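Local atomic coordinates of FKBP-type peptidyl-prolyl cis-trans isomerase fkpA (Escherichia coli, PDB entry 1Q6H), a protein that catalyses the cis-trans isomerization of peptidyl-proline bonds, thereby speeding protein folding, and also acts as a folding chaperone. Residues Asp95-Glu100 with Pro209-Thr213; Leu123-Glu129 with Lys189-Pro195; Val144-Gly148 with Ser159-Pro165. The contacts are given in a common frame with arbitrary orientation. Residues are numbered along the deposited sequence.

Contact 1 (Asp95-Glu100 with Pro209-Thr213); sequences DAADNE and PPNST
One turn and a half of the helix 70-112, D95 to E100, carries on its side a loop segment, P209 to T213, containing a tight turn; A96 and P210 are closest in backbone (CA to CA 4.8 Å). Helix bonds run from N99 N to D95 O (2.9 Å) and from E100 N to A96 O (3.0 Å). D95 turns its carboxylate to K91 in a salt bridge along the helix. A96 lays its CB on P210 CB at 3.8 Å, and its carbonyl, A96 O, also accepts N211 ND2 at 3.0 Å. P209-S212 is a type II beta turn (P210 at -48/137, N211 at 52/40): S212 N closes it weakly onto P209 O (3.2 Å), while S212 OG donates to P209 O at 2.6 Å. This turn belongs to the loop before the last strand of the FKBP domain, so the long helix is joined here to the catalytic domain. N99, chi1 m, sends ND2 to P210 O (3.0 Å), a second asparagine-to-carbonyl bond running the opposite way between the segments. Water 1 links N99 O (3.1 Å) to T213 N (3.0 Å). E100, chi1 t and chi2 p, packs OE1 against N211 CG at 3.2 Å without hydrogen-bonding to it.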
loop_
_atom_site.group_PDB
_atom_site.type_symbol
_atom_site.label_atom_id
_atom_site.label_comp_id
_atom_site.label_asym_id
_atom_site.label_seq_id
_atom_site.Cartn_x
_atom_site.Cartn_y
_atom_site.Cartn_z
ATOM N N ASP A 95 -21.861 -11.355 -12.675
ATOM C CA ASP A 95 -22.810 -10.946 -11.647
ATOM C C ASP A 95 -23.778 -9.945 -12.284
ATOM O O ASP A 95 -24.976 -10.005 -12.066
ATOM C CB ASP A 95 -22.109 -10.326 -10.448
ATOM C CG ASP A 95 -21.314 -11.343 -9.614
ATOM O OD1 ASP A 95 -21.459 -12.576 -9.820
ATOM O OD2 ASP A 95 -20.496 -10.967 -8.733
ATOM N N ALA A 96 -23.261 -9.040 -13.110
ATOM C CA ALA A 96 -24.135 -8.077 -13.742
ATOM C C ALA A 96 -25.246 -8.768 -14.563
ATOM O O ALA A 96 -26.417 -8.378 -14.487
ATOM C CB ALA A 96 -23.357 -7.115 -14.593
ATOM N N ALA A 97 -24.878 -9.789 -15.335
ATOM C CA ALA A 97 -25.834 -10.497 -16.174
ATOM C C ALA A 97 -26.830 -11.309 -15.341
ATOM O O ALA A 97 -28.034 -11.274 -15.577
ATOM C CB ALA A 97 -25.097 -11.398 -17.203
ATOM N N ASP A 98 -26.316 -12.033 -14.363
ATOM C CA ASP A 98 -27.147 -12.853 -13.498
ATOM C C ASP A 98 -28.163 -11.987 -12.738
ATOM O O ASP A 98 -29.348 -12.309 -12.680
ATOM C CB ASP A 98 -26.274 -13.640 -12.506
ATOM C CG ASP A 98 -25.450 -14.731 -13.176
ATOM O OD1 ASP A 98 -25.711 -15.022 -14.359
ATOM O OD2 ASP A 98 -24.520 -15.358 -12.604
ATOM N N ASN A 99 -27.702 -10.869 -12.194
ATOM C CA ASN A 99 -28.575 -10.011 -11.417
ATOM C C ASN A 99 -29.622 -9.365 -12.303
ATOM O O ASN A 99 -30.784 -9.249 -11.887
ATOM C CB ASN A 99 -27.775 -8.971 -10.620
ATOM C CG ASN A 99 -26.999 -9.600 -9.450
ATOM O OD1 ASN A 99 -27.307 -10.696 -9.005
ATOM N ND2 ASN A 99 -25.979 -8.909 -8.975
ATOM N N GLU A 100 -29.233 -8.958 -13.519
ATOM C CA GLU A 100 -30.198 -8.401 -14.452
ATOM C C GLU A 100 -31.294 -9.442 -14.718
ATOM O O GLU A 100 -32.457 -9.103 -14.781
ATOM C CB GLU A 100 -29.523 -7.988 -15.764
ATOM C CG GLU A 100 -30.410 -7.265 -16.791
ATOM C CD GLU A 100 -30.490 -5.753 -16.581
ATOM O OE1 GLU A 100 -29.787 -5.215 -15.686
ATOM O OE2 GLU A 100 -31.263 -5.092 -17.312
ATOM N N PRO A 209 -24.852 -4.784 -5.425
ATOM C CA PRO A 209 -24.197 -5.426 -6.566
ATOM C C PRO A 209 -24.690 -4.940 -7.937
ATOM O O PRO A 209 -25.752 -4.340 -8.104
ATOM C CB PRO A 209 -24.478 -6.923 -6.357
ATOM C CG PRO A 209 -24.996 -7.046 -4.913
ATOM C CD PRO A 209 -25.591 -5.735 -4.572
ATOM N N PRO A 210 -23.852 -5.168 -8.936
ATOM C CA PRO A 210 -24.144 -4.781 -10.315
ATOM C C PRO A 210 -25.512 -5.193 -10.771
ATOM O O PRO A 210 -25.929 -6.338 -10.531
ATOM C CB PRO A 210 -23.085 -5.554 -11.111
ATOM C CG PRO A 210 -21.975 -5.705 -10.191
ATOM C CD PRO A 210 -22.547 -5.818 -8.808
ATOM N N ASN A 211 -26.199 -4.293 -11.463
ATOM C CA ASN A 211 -27.521 -4.565 -11.981
ATOM C C ASN A 211 -28.541 -5.101 -10.952
ATOM O O ASN A 211 -29.317 -5.991 -11.240
ATOM C CB ASN A 211 -27.416 -5.479 -13.188
ATOM C CG ASN A 211 -26.916 -4.740 -14.419
ATOM O OD1 ASN A 211 -27.027 -3.520 -14.498
ATOM N ND2 ASN A 211 -26.342 -5.478 -15.369
ATOM N N SER A 212 -28.517 -4.555 -9.744
ATOM C CA SER A 212 -29.465 -4.948 -8.711
ATOM C C SER A 212 -30.792 -4.211 -8.819
ATOM O O SER A 212 -30.848 -2.993 -8.904
ATOM C CB SER A 212 -28.901 -4.695 -7.312
ATOM O OG SER A 212 -27.784 -5.529 -7.045
ATOM N N THR A 213 -31.857 -4.981 -8.876
ATOM C CA THR A 213 -33.179 -4.432 -8.667
ATOM C C THR A 213 -33.285 -4.155 -7.162
ATOM O O THR A 213 -32.830 -4.970 -6.318
ATOM C CB THR A 213 -34.229 -5.421 -9.144
ATOM O OG1 THR A 213 -34.286 -5.387 -10.578
ATOM C CG2 THR A 213 -35.630 -5.008 -8.701
HETATM O O HOH W 1 -31.515 -7.996 -9.140
#

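Contact 2 (Leu123-Glu129 with Lys189-Pro195); sequences LVYQVVE and KIKLVIP
V124 and V193 (both chi1 t) meet on one face of this antiparallel strand pair, CB to CB 4.1 Å; Y125, L192, V127 and I190 share the other. There Y125 (chi1 p) sets CB 4.0 Å from L192 CD2, and L123 CD1 ends that side 3.9 Å from I194 CG1. The strand axes approach to 4.7 Å at 164°. V124-V193 and Q126-K191 are hydrogen-bonded pairs (V124 N to V193 O 3.1 Å, V193 N to V124 O 2.8 Å; Q126 N to K191 O and K191 N to Q126 O both 2.9 Å); Y125-L192 and V127-I190 are non-hydrogen-bonded. A classic beta bulge follows: V128 N (2.9 Å) and E129 N (3.1 Å) both donate to K189 O, V128 at -102/-46, and K189 N returns to E129 O at 2.9 Å. Outermost, K189 NZ and E129 OE1 form a salt bridge, its hydrogen bond weak (3.3 Å). Strand 189-194 lies between 124-127 and 214-223 in the FKBP sheet, while F110 of helix 70-112 packs on V124, Q126, K191 and V193.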
loop_
_atom_site.group_PDB
_atom_site.type_symbol
_atom_site.label_atom_id
_atom_site.label_comp_id
_atom_site.label_asym_id
_atom_site.label_seq_id
_atom_site.Cartn_x
_atom_site.Cartn_y
_atom_site.Cartn_z
ATOM N N LEU A 123 -40.448 1.345 -13.787
ATOM C CA LEU A 123 -40.556 1.310 -12.353
ATOM C C LEU A 123 -41.793 0.472 -11.998
ATOM O O LEU A 123 -42.874 0.631 -12.613
ATOM C CB LEU A 123 -40.766 2.721 -11.826
ATOM C CG LEU A 123 -41.086 2.835 -10.334
ATOM C CD1 LEU A 123 -39.890 2.466 -9.466
ATOM C CD2 LEU A 123 -41.504 4.244 -10.031
ATOM N N VAL A 124 -41.659 -0.417 -11.020
ATOM C CA VAL A 124 -42.799 -1.168 -10.548
ATOM C C VAL A 124 -43.151 -0.668 -9.145
ATOM O O VAL A 124 -42.271 -0.457 -8.290
ATOM C CB VAL A 124 -42.499 -2.665 -10.558
ATOM C CG1 VAL A 124 -43.669 -3.485 -10.041
ATOM C CG2 VAL A 124 -42.067 -3.099 -11.952
ATOM N N TYR A 125 -44.430 -0.412 -8.898
ATOM C CA TYR A 125 -44.805 0.150 -7.605
ATOM C C TYR A 125 -46.155 -0.270 -7.097
ATOM O O TYR A 125 -47.042 -0.660 -7.847
ATOM C CB TYR A 125 -44.715 1.679 -7.645
ATOM C CG TYR A 125 -45.703 2.342 -8.547
ATOM C CD1 TYR A 125 -45.390 2.591 -9.877
ATOM C CD2 TYR A 125 -46.952 2.699 -8.099
ATOM C CE1 TYR A 125 -46.282 3.175 -10.713
ATOM C CE2 TYR A 125 -47.851 3.293 -8.926
ATOM C CZ TYR A 125 -47.510 3.532 -10.241
ATOM O OH TYR A 125 -48.382 4.136 -11.101
ATOM N N GLN A 126 -46.285 -0.191 -5.783
ATOM C CA GLN A 126 -47.507 -0.553 -5.094
ATOM C C GLN A 126 -47.827 0.501 -4.058
ATOM O O GLN A 126 -47.112 0.660 -3.075
ATOM C CB GLN A 126 -47.339 -1.888 -4.424
ATOM C CG GLN A 126 -48.569 -2.366 -3.695
ATOM C CD GLN A 126 -48.300 -3.647 -2.967
ATOM O OE1 GLN A 126 -47.157 -3.917 -2.571
ATOM N NE2 GLN A 126 -49.332 -4.445 -2.780
ATOM N N VAL A 127 -48.904 1.234 -4.295
ATOM C CA VAL A 127 -49.336 2.236 -3.357
ATOM C C VAL A 127 -49.977 1.469 -2.244
ATOM O O VAL A 127 -50.792 0.589 -2.487
ATOM C CB VAL A 127 -50.374 3.226 -3.948
ATOM C CG1 VAL A 127 -50.895 4.207 -2.877
ATOM C CG2 VAL A 127 -49.776 3.994 -5.120
ATOM N N VAL A 128 -49.583 1.789 -1.023
ATOM C CA VAL A 128 -50.146 1.163 0.163
ATOM C C VAL A 128 -51.139 2.146 0.759
ATOM O O VAL A 128 -52.264 1.765 1.066
ATOM C CB VAL A 128 -49.046 0.784 1.138
ATOM C CG1 VAL A 128 -49.599 0.143 2.366
ATOM C CG2 VAL A 128 -48.058 -0.162 0.445
ATOM N N GLU A 129 -50.720 3.405 0.858
ATOM C CA GLU A 129 -51.563 4.510 1.321
ATOM C C GLU A 129 -51.277 5.720 0.477
ATOM O O GLU A 129 -50.128 6.098 0.302
ATOM C CB GLU A 129 -51.265 4.904 2.764
ATOM C CG GLU A 129 -51.570 3.800 3.726
ATOM C CD GLU A 129 -51.406 4.213 5.169
ATOM O OE1 GLU A 129 -51.325 5.433 5.458
ATOM O OE2 GLU A 129 -51.394 3.296 6.017
ATOM N N LYS A 189 -47.667 5.834 1.782
ATOM C CA LYS A 189 -46.702 4.761 1.883
ATOM C C LYS A 189 -46.707 4.036 0.549
ATOM O O LYS A 189 -47.771 3.808 -0.029
ATOM C CB LYS A 189 -47.107 3.788 2.991
ATOM C CG LYS A 189 -47.390 4.470 4.294
ATOM C CD LYS A 189 -47.765 3.511 5.397
ATOM C CE LYS A 189 -47.894 4.261 6.738
ATOM N NZ LYS A 189 -48.228 5.699 6.575
ATOM N N ILE A 190 -45.534 3.671 0.045
ATOM C CA ILE A 190 -45.449 3.039 -1.265
ATOM C C ILE A 190 -44.287 2.087 -1.285
ATOM O O ILE A 190 -43.302 2.315 -0.614
ATOM C CB ILE A 190 -45.257 4.092 -2.353
ATOM C CG1 ILE A 190 -45.290 3.446 -3.733
ATOM C CG2 ILE A 190 -43.909 4.838 -2.190
ATOM C CD1 ILE A 190 -45.449 4.482 -4.855
ATOM N N LYS A 191 -44.455 0.971 -1.980
ATOM C CA LYS A 191 -43.379 0.045 -2.177
ATOM C C LYS A 191 -42.868 0.260 -3.589
ATOM O O LYS A 191 -43.643 0.305 -4.578
ATOM C CB LYS A 191 -43.854 -1.370 -1.944
ATOM C CG LYS A 191 -42.858 -2.457 -2.270
ATOM C CD LYS A 191 -43.462 -3.826 -1.889
ATOM C CE LYS A 191 -42.637 -4.996 -2.405
ATOM N NZ LYS A 191 -43.037 -6.285 -1.714
ATOM N N LEU A 192 -41.564 0.433 -3.701
ATOM C CA LEU A 192 -40.946 0.650 -5.007
ATOM C C LEU A 192 -40.058 -0.511 -5.342
ATOM O O LEU A 192 -39.250 -0.942 -4.505
ATOM C CB LEU A 192 -40.116 1.939 -5.012
ATOM C CG LEU A 192 -40.837 3.222 -4.638
ATOM C CD1 LEU A 192 -39.862 4.361 -4.518
ATOM C CD2 LEU A 192 -41.879 3.573 -5.617
ATOM N N VAL A 193 -40.203 -1.023 -6.561
ATOM C CA VAL A 193 -39.358 -2.101 -7.048
ATOM C C VAL A 193 -38.659 -1.521 -8.238
ATOM O O VAL A 193 -39.261 -1.286 -9.286
ATOM C CB VAL A 193 -40.150 -3.366 -7.327
ATOM C CG1 VAL A 193 -39.283 -4.397 -7.912
ATOM C CG2 VAL A 193 -40.721 -3.892 -6.010
ATOM N N ILE A 194 -37.405 -1.160 -8.021
ATOM C CA ILE A 194 -36.695 -0.324 -8.985
ATOM C C ILE A 194 -35.682 -1.084 -9.793
ATOM O O ILE A 194 -34.749 -1.698 -9.222
ATOM C CB ILE A 194 -35.991 0.819 -8.251
ATOM C CG1 ILE A 194 -36.905 1.448 -7.200
ATOM C CG2 ILE A 194 -35.465 1.821 -9.226
ATOM C CD1 ILE A 194 -36.298 2.647 -6.453
ATOM N N PRO A 195 -35.836 -1.047 -11.109
ATOM C CA PRO A 195 -34.828 -1.654 -12.014
ATOM C C PRO A 195 -33.474 -0.928 -11.897
ATOM O O PRO A 195 -33.481 0.280 -11.635
ATOM C CB PRO A 195 -35.386 -1.402 -13.411
ATOM C CG PRO A 195 -36.576 -0.607 -13.278
ATOM C CD PRO A 195 -36.916 -0.368 -11.841
HETATM O O HOH W 2 -46.455 -6.309 -1.735
#

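Contact 3 (Val144-Gly148 with Ser159-Pro165); sequences VNYKG and SYTRGEP
Strand 144-148 runs extended beneath a loop whose first residues, S159-R162, have helical phi/psi, and the two are joined largely by side chains. S159, chi1 p, is the pivot: its OG accepts Y146 N at 2.8 Å while its own N donates to Y146 O at 3.0 Å, so one serine meets both backbone polar groups of Y146. Y146 also takes chi1 p (chi2 -87°), which carries its ring back over the loop although its CA-to-CB bond points away; S159 CB then sits over one ring face as a CH-pi contact, 4.2 Å from the centroid and 27° off the normal. At the ring's tip, Y146 OH accepts R162 NH2 at 3.0 Å. R162 reaches it with chi1 m, chi2 t and chi3 m. N145, chi1 m, points at the loop, with CB 3.5 Å from Y160 CZ (Y160 chi1 m) and OD1 3.2 Å from P165 CA. The arrangement closes the loop between strands 155-158 and 166-169, both paired with 141-150 in the FKBP sheet. D157 bonds to Y146 OH and bridges R162 NH1, and W177 meets the Y146 ring edge-to-face; as in other FKBPs, this cluster probably lines the prolyl-binding pocket. The phenol is thus held between a salt-bridged pair, consistent with a fixed ring orientation.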
loop_
_atom_site.group_PDB
_atom_site.type_symbol
_atom_site.label_atom_id
_atom_site.label_comp_id
_atom_site.label_asym_id
_atom_site.label_seq_id
_atom_site.Cartn_x
_atom_site.Cartn_y
_atom_site.Cartn_z
ATOM N N VAL A 144 -38.684 11.125 4.404
ATOM C CA VAL A 144 -39.164 9.770 4.354
ATOM C C VAL A 144 -38.526 8.831 5.360
ATOM O O VAL A 144 -37.399 9.004 5.765
ATOM C CB VAL A 144 -38.884 9.118 2.982
ATOM C CG1 VAL A 144 -39.634 9.811 1.857
ATOM C CG2 VAL A 144 -37.385 9.120 2.679
ATOM N N ASN A 145 -39.282 7.809 5.720
ATOM C CA ASN A 145 -38.732 6.681 6.392
ATOM C C ASN A 145 -38.748 5.586 5.322
ATOM O O ASN A 145 -39.657 5.522 4.480
ATOM C CB ASN A 145 -39.578 6.284 7.598
ATOM C CG ASN A 145 -39.308 7.141 8.799
ATOM O OD1 ASN A 145 -38.164 7.494 9.085
ATOM N ND2 ASN A 145 -40.353 7.463 9.527
ATOM N N TYR A 146 -37.741 4.734 5.322
ATOM C CA TYR A 146 -37.736 3.668 4.356
ATOM C C TYR A 146 -36.858 2.552 4.771
ATOM O O TYR A 146 -35.976 2.719 5.598
ATOM C CB TYR A 146 -37.221 4.160 3.011
ATOM C CG TYR A 146 -35.798 4.610 3.075
ATOM C CD1 TYR A 146 -35.490 5.898 3.432
ATOM C CD2 TYR A 146 -34.758 3.736 2.785
ATOM C CE1 TYR A 146 -34.185 6.316 3.513
ATOM C CE2 TYR A 146 -33.470 4.140 2.844
ATOM C CZ TYR A 146 -33.178 5.434 3.216
ATOM O OH TYR A 146 -31.873 5.840 3.314
ATOM N N LYS A 147 -37.113 1.412 4.149
ATOM C CA LYS A 147 -36.252 0.259 4.261
ATOM C C LYS A 147 -35.931 -0.220 2.839
ATOM O O LYS A 147 -36.837 -0.334 1.986
ATOM C CB LYS A 147 -36.945 -0.806 5.070
ATOM C CG LYS A 147 -36.244 -2.095 5.062
ATOM C CD LYS A 147 -36.940 -3.074 5.967
ATOM C CE LYS A 147 -37.909 -3.954 5.228
ATOM N NZ LYS A 147 -38.022 -5.245 6.008
ATOM N N GLY A 148 -34.650 -0.480 2.587
ATOM C CA GLY A 148 -34.185 -0.928 1.278
ATOM C C GLY A 148 -33.577 -2.325 1.300
ATOM O O GLY A 148 -32.630 -2.575 2.062
ATOM N N SER A 159 -33.642 3.526 7.253
ATOM C CA SER A 159 -33.623 4.804 7.972
ATOM C C SER A 159 -34.052 4.720 9.433
ATOM O O SER A 159 -33.563 5.480 10.284
ATOM C CB SER A 159 -34.523 5.798 7.243
ATOM O OG SER A 159 -35.894 5.428 7.366
ATOM N N TYR A 160 -34.980 3.809 9.717
ATOM C CA TYR A 160 -35.581 3.676 11.034
ATOM C C TYR A 160 -34.485 3.434 12.034
ATOM O O TYR A 160 -34.498 3.951 13.162
ATOM C CB TYR A 160 -36.584 2.496 11.062
ATOM C CG TYR A 160 -37.789 2.636 10.132
ATOM C CD1 TYR A 160 -38.922 3.313 10.547
ATOM C CD2 TYR A 160 -37.789 2.089 8.841
ATOM C CE1 TYR A 160 -40.018 3.459 9.721
ATOM C CE2 TYR A 160 -38.881 2.234 7.997
ATOM C CZ TYR A 160 -39.998 2.917 8.452
ATOM O OH TYR A 160 -41.116 3.090 7.664
ATOM N N THR A 161 -33.499 2.664 11.610
ATOM C CA THR A 161 -32.416 2.337 12.509
ATOM C C THR A 161 -31.582 3.554 12.831
ATOM O O THR A 161 -30.823 3.524 13.808
ATOM C CB THR A 161 -31.499 1.282 11.917
ATOM O OG1 THR A 161 -30.843 1.820 10.773
ATOM C CG2 THR A 161 -32.278 0.064 11.427
ATOM N N ARG A 162 -31.690 4.612 12.035
ATOM C CA ARG A 162 -30.886 5.807 12.314
ATOM C C ARG A 162 -31.637 6.716 13.277
ATOM O O ARG A 162 -31.104 7.713 13.776
ATOM C CB ARG A 162 -30.508 6.529 11.024
ATOM C CG ARG A 162 -29.437 5.835 10.221
ATOM C CD ARG A 162 -28.974 6.628 9.006
ATOM N NE ARG A 162 -30.050 6.838 8.042
ATOM C CZ ARG A 162 -30.246 6.128 6.946
ATOM N NH1 ARG A 162 -29.425 5.135 6.617
ATOM N NH2 ARG A 162 -31.279 6.414 6.165
ATOM N N GLY A 163 -32.876 6.342 13.571
ATOM C CA GLY A 163 -33.682 7.076 14.525
ATOM C C GLY A 163 -34.295 8.344 13.970
ATOM O O GLY A 163 -34.947 9.093 14.699
ATOM N N GLU A 164 -34.068 8.600 12.690
ATOM C CA GLU A 164 -34.645 9.768 12.049
ATOM C C GLU A 164 -34.933 9.487 10.605
ATOM O O GLU A 164 -34.269 8.693 9.967
ATOM C CB GLU A 164 -33.676 10.964 12.125
ATOM C CG GLU A 164 -32.389 10.768 11.330
ATOM C CD GLU A 164 -31.359 11.868 11.563
ATOM O OE1 GLU A 164 -31.465 12.586 12.569
ATOM O OE2 GLU A 164 -30.428 12.002 10.742
ATOM N N PRO A 165 -35.912 10.180 10.066
ATOM C CA PRO A 165 -36.231 10.058 8.657
ATOM C C PRO A 165 -35.140 10.697 7.796
ATOM O O PRO A 165 -34.361 11.476 8.293
ATOM C CB PRO A 165 -37.523 10.828 8.539
ATOM C CG PRO A 165 -37.523 11.758 9.641
ATOM C CD PRO A 165 -36.772 11.138 10.770
#

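After helices 19-43 and 51-62, the long helix 70-112 supplies one side of contact 1, whose other side arrives more than a hundred residues later, just before strand 214-223. Inside that wide loop lies contact 2, which pairs strand 124-127 with strand 189-194; inside contact 2 lies contact 3, closing strand 141-150 against the loop between strands 155-158 and 166-169. The three are therefore strictly nested, and none cross. Contact 1 joins the long helix to the FKBP domain, and contacts 2 and 3 both reach its sheet, their centres about 17 Å apart. Contacts 1 and 2 touch directly, T213 CG2 lying 3.5 Å from I194 O, whereas contact 3 touches neither.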